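PDB 1E9R: conjugal transfer protein TRWB, which serves as the coupling protein of bacterial conjugation, forming a hexameric ring that resembles ring helicases and F1-ATPase and probably uses nucleotide hydrolysis to help move DNA. Local coordinates for residues B[168-173]-B[220-225]; B[365-370]-B[383-388]. All blocks are in the same frame, centred on the assembly; numbering follows the deposited sequence.

Contacts 1 and 2 lie on opposite sides of the chain's centre, with their own centres about 68 Å apart and their nearest atoms about 48 Å apart, and they share no helix or strand. Contact 1 is partly buried and joins the first turn of helix 169-178 to the short helix 219-223, within a largely helical part of the chain. Contact 2 is a surface contact, pairing strands 362-368 and 384-390 far from the chain's centre. The chemistry follows: mostly apolar side chains, with an arginine laid along the rim and no hydrogen bond, across contact 1, against five backbone hydrogen bonds and a salt bridge across contact 2.

Contact 1: B[168-173]-B[220-225]; sequences SMRELF and EHVTMP
Val222, on the short helix 219-223, is the residue that the first turn of helix 169-178 packs against, and its two methyls meet quite different neighbours. CG2, anti to the carbonyl carbon, enters the tight side: it lies 3.5 Å from Phe173 CB, and the valine and phenylalanine side chains cross at about a right angle. Phe173 has its CG anti to the backbone N (chi1 -175°), which brings CG and CD1 of the ring beside the same methyl. Next to this, Met169 curls at chi2 and chi3 so that its terminal CE comes 3.5 Å from His221 CB, while its CB and CG run past the His221 carbonyl. The His221 ring itself turns away toward Leu258 and Ala261 of helix 252-269, and Leu172 packs on helix 141-163.

The other methyl faces the looser, exposed side. Arg170, bent at chi2 and chi3, swings its end back across Val222, placing NE 3.7 Å from Val222 CG1. Its NH2 stands 3.6 Å from Val222 O, yet no hydrogen bond forms. Beyond it, Thr223 is barely touched.

Ser168 is the N-cap of helix 169-178: its OG accepts from Glu171 N at 3.3 Å with a fairly straight N-H (162°), and from Arg170 N more weakly. Phe173 also packs on Leu192 of a second subunit, so the helix start lies near a subunit interface. With no hydrogen bond or salt bridge across it, the joint between these helices rests on van der Waals packing, with Arg170 laid across Val222 on the exposed side.

Contact 2: B[365-370]-B[383-388]; sequences VERDRY and ALERVR
This is an antiparallel pairing of neighbouring strands, 362-368 and 384-390, in a small three-stranded sheet at the surface; strand 16-18 flanks 362-368 on its other side, and residues 371-382 of the connection are not modelled, probably because they are mobile. Val365 with Val387 and Arg367 with Glu385 are the hydrogen-bonded pairs, each closed by two N-H to O bonds, the shortest being Val387 N to Val365 O at 2.8 Å. Beyond them, Arg369 N still reaches Ala383 O at 3.2 Å, almost along the carbonyl axis.

On the face carrying Arg367 and Glu385, the glutamate takes the crowded chi1 position (62°), between backbone N and carbonyl carbon, then extends. That lays its CG 3.3 Å from Arg367 O and brings OE2 to the guanidinium edge, 3.6 Å from Arg367 NE, a long salt bridge with the two planar groups 77° apart. Arg367 NH2 makes a second salt bridge, to Glu389. An alanine at Glu385 would remove the carboxylate and the CG packed on Arg367 O, and would probably leave the Arg367 side chain less firmly held. Arg369 runs extended over Ala383 O, its NE 3.5 Å from Glu385 CB; that NE is buried without a partner.

On the opposite face Leu384 and Asp368 lie side by side, CD2 3.0 Å from OD1. Arg386 there salt-bridges Glu385 of a third subunit, while Tyr370, whose CE1 is 3.7 Å from Ala383 CB, also packs on Ala383 of a second subunit. Consecutive antiparallel strands like these form a beta hairpin, here projecting into the subunit contacts of the hexamer.

Contact 1: B[168-173]-B[220-225]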
loop_
_atom_site.group_PDB
_atom_site.type_symbol
_atom_site.label_atom_id
_atom_site.label_comp_id
_atom_site.label_asym_id
_atom_site.label_seq_id
_atom_site.Cartn_x
_atom_site.Cartn_y
_atom_site.Cartn_z
ATOM N N SER B 168 19.181 16.867 38.067
ATOM C CA SER B 168 20.170 17.364 37.113
ATOM C C SER B 168 20.006 16.758 35.728
ATOM O O SER B 168 19.907 15.540 35.590
ATOM C CB SER B 168 21.580 17.053 37.617
ATOM O OG SER B 168 22.565 17.481 36.692
ATOM N N MET B 169 19.983 17.598 34.699
ATOM C CA MET B 169 19.855 17.084 33.345
ATOM C C MET B 169 21.118 16.326 32.988
ATOM O O MET B 169 21.091 15.405 32.169
ATOM C CB MET B 169 19.633 18.212 32.334
ATOM C CG MET B 169 18.233 18.811 32.364
ATOM S SD MET B 169 16.936 17.566 32.272
ATOM C CE MET B 169 17.065 17.076 30.595
ATOM N N ARG B 170 22.224 16.711 33.611
ATOM C CA ARG B 170 23.499 16.065 33.358
ATOM C C ARG B 170 23.460 14.668 33.975
ATOM O O ARG B 170 23.877 13.692 33.354
ATOM C CB ARG B 170 24.623 16.907 33.956
ATOM C CG ARG B 170 25.977 16.744 33.277
ATOM C CD ARG B 170 26.690 18.094 33.144
ATOM N NE ARG B 170 26.373 18.768 31.882
ATOM C CZ ARG B 170 26.696 20.031 31.598
ATOM N NH1 ARG B 170 27.343 20.774 32.492
ATOM N NH2 ARG B 170 26.384 20.551 30.412
ATOM N N GLU B 171 22.940 14.571 35.194
ATOM C CA GLU B 171 22.825 13.283 35.883
ATOM C C GLU B 171 21.849 12.360 35.147
ATOM O O GLU B 171 22.079 11.150 35.032
ATOM C CB GLU B 171 22.337 13.479 37.325
ATOM C CG GLU B 171 23.448 13.633 38.358
ATOM C CD GLU B 171 24.295 12.374 38.492
ATOM O OE1 GLU B 171 23.734 11.318 38.885
ATOM O OE2 GLU B 171 25.518 12.442 38.203
ATOM N N LEU B 172 20.757 12.951 34.669
ATOM C CA LEU B 172 19.729 12.240 33.928
ATOM C C LEU B 172 20.337 11.685 32.648
ATOM O O LEU B 172 20.120 10.533 32.286
ATOM C CB LEU B 172 18.587 13.198 33.583
ATOM C CG LEU B 172 17.399 12.613 32.826
ATOM C CD1 LEU B 172 16.727 11.515 33.641
ATOM C CD2 LEU B 172 16.422 13.724 32.544
ATOM N N PHE B 173 21.110 12.515 31.964
ATOM C CA PHE B 173 21.736 12.086 30.729
ATOM C C PHE B 173 22.783 11.002 30.973
ATOM O O PHE B 173 22.941 10.098 30.152
ATOM C CB PHE B 173 22.376 13.283 30.034
ATOM C CG PHE B 173 22.948 12.973 28.679
ATOM C CD1 PHE B 173 22.120 12.840 27.574
ATOM C CD2 PHE B 173 24.322 12.858 28.499
ATOM C CE1 PHE B 173 22.656 12.603 26.306
ATOM C CE2 PHE B 173 24.872 12.622 27.232
ATOM C CZ PHE B 173 24.040 12.496 26.137
ATOM N N GLU B 220 20.587 18.603 23.701
ATOM C CA GLU B 220 20.342 20.035 23.873
ATOM C C GLU B 220 19.687 20.409 25.205
ATOM O O GLU B 220 19.798 21.543 25.662
ATOM C CB GLU B 220 19.497 20.559 22.720
ATOM C CG GLU B 220 20.177 20.454 21.369
ATOM C CD GLU B 220 21.569 21.079 21.353
ATOM O OE1 GLU B 220 21.738 22.189 21.905
ATOM O OE2 GLU B 220 22.493 20.465 20.778
ATOM N N HIS B 221 18.998 19.462 25.822
ATOM C CA HIS B 221 18.355 19.709 27.106
ATOM C C HIS B 221 19.447 19.786 28.161
ATOM O O HIS B 221 19.314 20.481 29.171
ATOM C CB HIS B 221 17.414 18.552 27.466
ATOM C CG HIS B 221 16.154 18.511 26.661
ATOM N ND1 HIS B 221 14.964 19.034 27.116
ATOM C CD2 HIS B 221 15.896 18.006 25.431
ATOM C CE1 HIS B 221 14.024 18.851 26.204
ATOM N NE2 HIS B 221 14.564 18.230 25.172
ATOM N N VAL B 222 20.524 19.049 27.917
ATOM C CA VAL B 222 21.637 18.990 28.848
ATOM C C VAL B 222 22.458 20.264 28.790
ATOM O O VAL B 222 22.809 20.830 29.822
ATOM C CB VAL B 222 22.566 17.778 28.543
ATOM C CG1 VAL B 222 23.711 17.744 29.541
ATOM C CG2 VAL B 222 21.781 16.471 28.607
ATOM N N THR B 223 22.753 20.708 27.574
ATOM C CA THR B 223 23.547 21.906 27.358
ATOM C C THR B 223 22.759 23.198 27.568
ATOM O O THR B 223 23.333 24.285 27.591
ATOM C CB THR B 223 24.138 21.900 25.942
ATOM O OG1 THR B 223 23.082 21.984 24.976
ATOM C CG2 THR B 223 24.929 20.615 25.716
ATOM N N MET B 224 21.444 23.069 27.724
ATOM C CA MET B 224 20.576 24.217 27.939
ATOM C C MET B 224 20.898 24.849 29.280
ATOM O O MET B 224 20.911 24.169 30.304
ATOM C CB MET B 224 19.106 23.786 27.940
ATOM C CG MET B 224 18.146 24.698 27.152
ATOM S SD MET B 224 17.658 26.269 27.886
ATOM C CE MET B 224 17.590 27.262 26.499
ATOM N N PRO B 225 21.174 26.163 29.287
ATOM C CA PRO B 225 21.485 26.870 30.527
ATOM C C PRO B 225 20.426 26.534 31.569
ATOM O O PRO B 225 19.228 26.631 31.293
ATOM C CB PRO B 225 21.441 28.328 30.095
ATOM C CG PRO B 225 21.998 28.255 28.693
ATOM C CD PRO B 225 21.270 27.067 28.123
#

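Contact 2: B[365-370]-B[383-388]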
loop_
_atom_site.group_PDB
_atom_site.type_symbol
_atom_site.label_atom_id
_atom_site.label_comp_id
_atom_site.label_asym_id
_atom_site.label_seq_id
_atom_site.Cartn_x
_atom_site.Cartn_y
_atom_site.Cartn_z
ATOM N N VAL B 365 -23.316 28.050 -10.483
ATOM C CA VAL B 365 -23.695 29.352 -11.001
ATOM C C VAL B 365 -24.536 29.279 -12.287
ATOM O O VAL B 365 -24.495 28.277 -12.992
ATOM C CB VAL B 365 -22.356 30.124 -11.246
ATOM C CG1 VAL B 365 -22.458 31.018 -12.424
ATOM C CG2 VAL B 365 -21.946 30.876 -9.991
ATOM N N GLU B 366 -25.309 30.330 -12.577
ATOM C CA GLU B 366 -26.115 30.389 -13.808
ATOM C C GLU B 366 -25.539 31.490 -14.688
ATOM O O GLU B 366 -25.294 32.602 -14.212
ATOM C CB GLU B 366 -27.584 30.698 -13.512
ATOM C CG GLU B 366 -28.263 29.662 -12.649
ATOM C CD GLU B 366 -29.753 29.892 -12.508
ATOM O OE1 GLU B 366 -30.164 31.057 -12.313
ATOM O OE2 GLU B 366 -30.513 28.902 -12.574
ATOM N N ARG B 367 -25.326 31.180 -15.965
ATOM C CA ARG B 367 -24.757 32.138 -16.912
ATOM C C ARG B 367 -25.533 32.293 -18.219
ATOM O O ARG B 367 -26.192 31.361 -18.676
ATOM C CB ARG B 367 -23.325 31.734 -17.250
ATOM C CG ARG B 367 -22.280 32.686 -16.745
ATOM C CD ARG B 367 -20.980 32.426 -17.448
ATOM N NE ARG B 367 -20.439 31.116 -17.115
ATOM C CZ ARG B 367 -19.730 30.847 -16.021
ATOM N NH1 ARG B 367 -19.462 31.798 -15.131
ATOM N NH2 ARG B 367 -19.280 29.617 -15.822
ATOM N N ASP B 368 -25.437 33.474 -18.821
ATOM C CA ASP B 368 -26.103 33.739 -20.091
ATOM C C ASP B 368 -25.272 33.085 -21.171
ATOM O O ASP B 368 -24.075 33.337 -21.269
ATOM C CB ASP B 368 -26.189 35.245 -20.351
ATOM C CG ASP B 368 -27.331 35.906 -19.591
ATOM O OD1 ASP B 368 -28.195 35.173 -19.058
ATOM O OD2 ASP B 368 -27.374 37.157 -19.533
ATOM N N ARG B 369 -25.905 32.251 -21.987
ATOM C CA ARG B 369 -25.189 31.554 -23.051
ATOM C C ARG B 369 -24.698 32.433 -24.216
ATOM O O ARG B 369 -23.759 32.053 -24.925
ATOM C CB ARG B 369 -26.054 30.410 -23.586
ATOM C CG ARG B 369 -26.429 29.395 -22.527
ATOM C CD ARG B 369 -26.990 28.131 -23.152
ATOM N NE ARG B 369 -27.200 27.074 -22.161
ATOM C CZ ARG B 369 -27.470 25.801 -22.459
ATOM N NH1 ARG B 369 -27.559 25.416 -23.728
ATOM N NH2 ARG B 369 -27.646 24.911 -21.488
ATOM N N TYR B 370 -25.312 33.602 -24.411
ATOM C CA TYR B 370 -24.916 34.496 -25.505
ATOM C C TYR B 370 -24.181 35.754 -25.029
ATOM O O TYR B 370 -24.321 36.106 -23.834
ATOM C CB TYR B 370 -26.148 34.907 -26.318
ATOM C CG TYR B 370 -26.979 33.733 -26.765
ATOM C CD1 TYR B 370 -27.662 32.948 -25.832
ATOM C CD2 TYR B 370 -27.045 33.371 -28.110
ATOM C CE1 TYR B 370 -28.387 31.834 -26.219
ATOM C CE2 TYR B 370 -27.769 32.255 -28.513
ATOM C CZ TYR B 370 -28.435 31.489 -27.558
ATOM O OH TYR B 370 -29.135 30.368 -27.933
ATOM N N ALA B 383 -32.344 30.227 -22.058
ATOM C CA ALA B 383 -30.967 30.369 -22.614
ATOM C C ALA B 383 -29.937 30.486 -21.487
ATOM O O ALA B 383 -28.840 31.030 -21.680
ATOM C CB ALA B 383 -30.895 31.596 -23.524
ATOM N N LEU B 384 -30.298 29.983 -20.308
ATOM C CA LEU B 384 -29.397 30.024 -19.159
ATOM C C LEU B 384 -28.751 28.667 -18.926
ATOM O O LEU B 384 -29.378 27.628 -19.134
ATOM C CB LEU B 384 -30.141 30.452 -17.887
ATOM C CG LEU B 384 -30.344 31.946 -17.610
ATOM C CD1 LEU B 384 -30.992 32.114 -16.245
ATOM C CD2 LEU B 384 -29.010 32.676 -17.637
ATOM N N GLU B 385 -27.497 28.689 -18.484
ATOM C CA GLU B 385 -26.749 27.467 -18.217
ATOM C C GLU B 385 -26.313 27.370 -16.759
ATOM O O GLU B 385 -25.812 28.335 -16.191
ATOM C CB GLU B 385 -25.511 27.411 -19.111
ATOM C CG GLU B 385 -24.523 28.546 -18.882
ATOM C CD GLU B 385 -23.185 28.301 -19.569
ATOM O OE1 GLU B 385 -23.037 27.245 -20.221
ATOM O OE2 GLU B 385 -22.277 29.158 -19.459
ATOM N N ARG B 386 -26.512 26.198 -16.159
ATOM C CA ARG B 386 -26.118 25.959 -14.775
ATOM C C ARG B 386 -24.770 25.254 -14.823
ATOM O O ARG B 386 -24.630 24.212 -15.452
ATOM C CB ARG B 386 -27.159 25.094 -14.074
ATOM C CG ARG B 386 -26.758 24.614 -12.703
ATOM C CD ARG B 386 -27.945 23.956 -12.030
ATOM N NE ARG B 386 -28.746 23.156 -12.964
ATOM C CZ ARG B 386 -28.338 22.031 -13.552
ATOM N NH1 ARG B 386 -27.124 21.540 -13.306
ATOM N NH2 ARG B 386 -29.149 21.389 -14.384
ATOM N N VAL B 387 -23.776 25.824 -14.153
ATOM C CA VAL B 387 -22.431 25.272 -14.184
ATOM C C VAL B 387 -21.739 25.211 -12.833
ATOM O O VAL B 387 -21.875 26.116 -12.013
ATOM C CB VAL B 387 -21.542 26.111 -15.152
ATOM C CG1 VAL B 387 -20.094 25.692 -15.058
ATOM C CG2 VAL B 387 -22.029 25.938 -16.574
ATOM N N ARG B 388 -21.002 24.122 -12.613
ATOM C CA ARG B 388 -20.209 23.928 -11.399
ATOM C C ARG B 388 -18.749 24.143 -11.803
ATOM O O ARG B 388 -18.304 23.620 -12.828
ATOM C CB ARG B 388 -20.365 22.516 -10.861
ATOM C CG ARG B 388 -21.517 22.315 -9.910
ATOM C CD ARG B 388 -21.592 20.842 -9.579
ATOM N NE ARG B 388 -20.240 20.301 -9.478
ATOM C CZ ARG B 388 -19.850 19.154 -10.023
ATOM N NH1 ARG B 388 -20.719 18.419 -10.707
ATOM N NH2 ARG B 388 -18.594 18.743 -9.881
#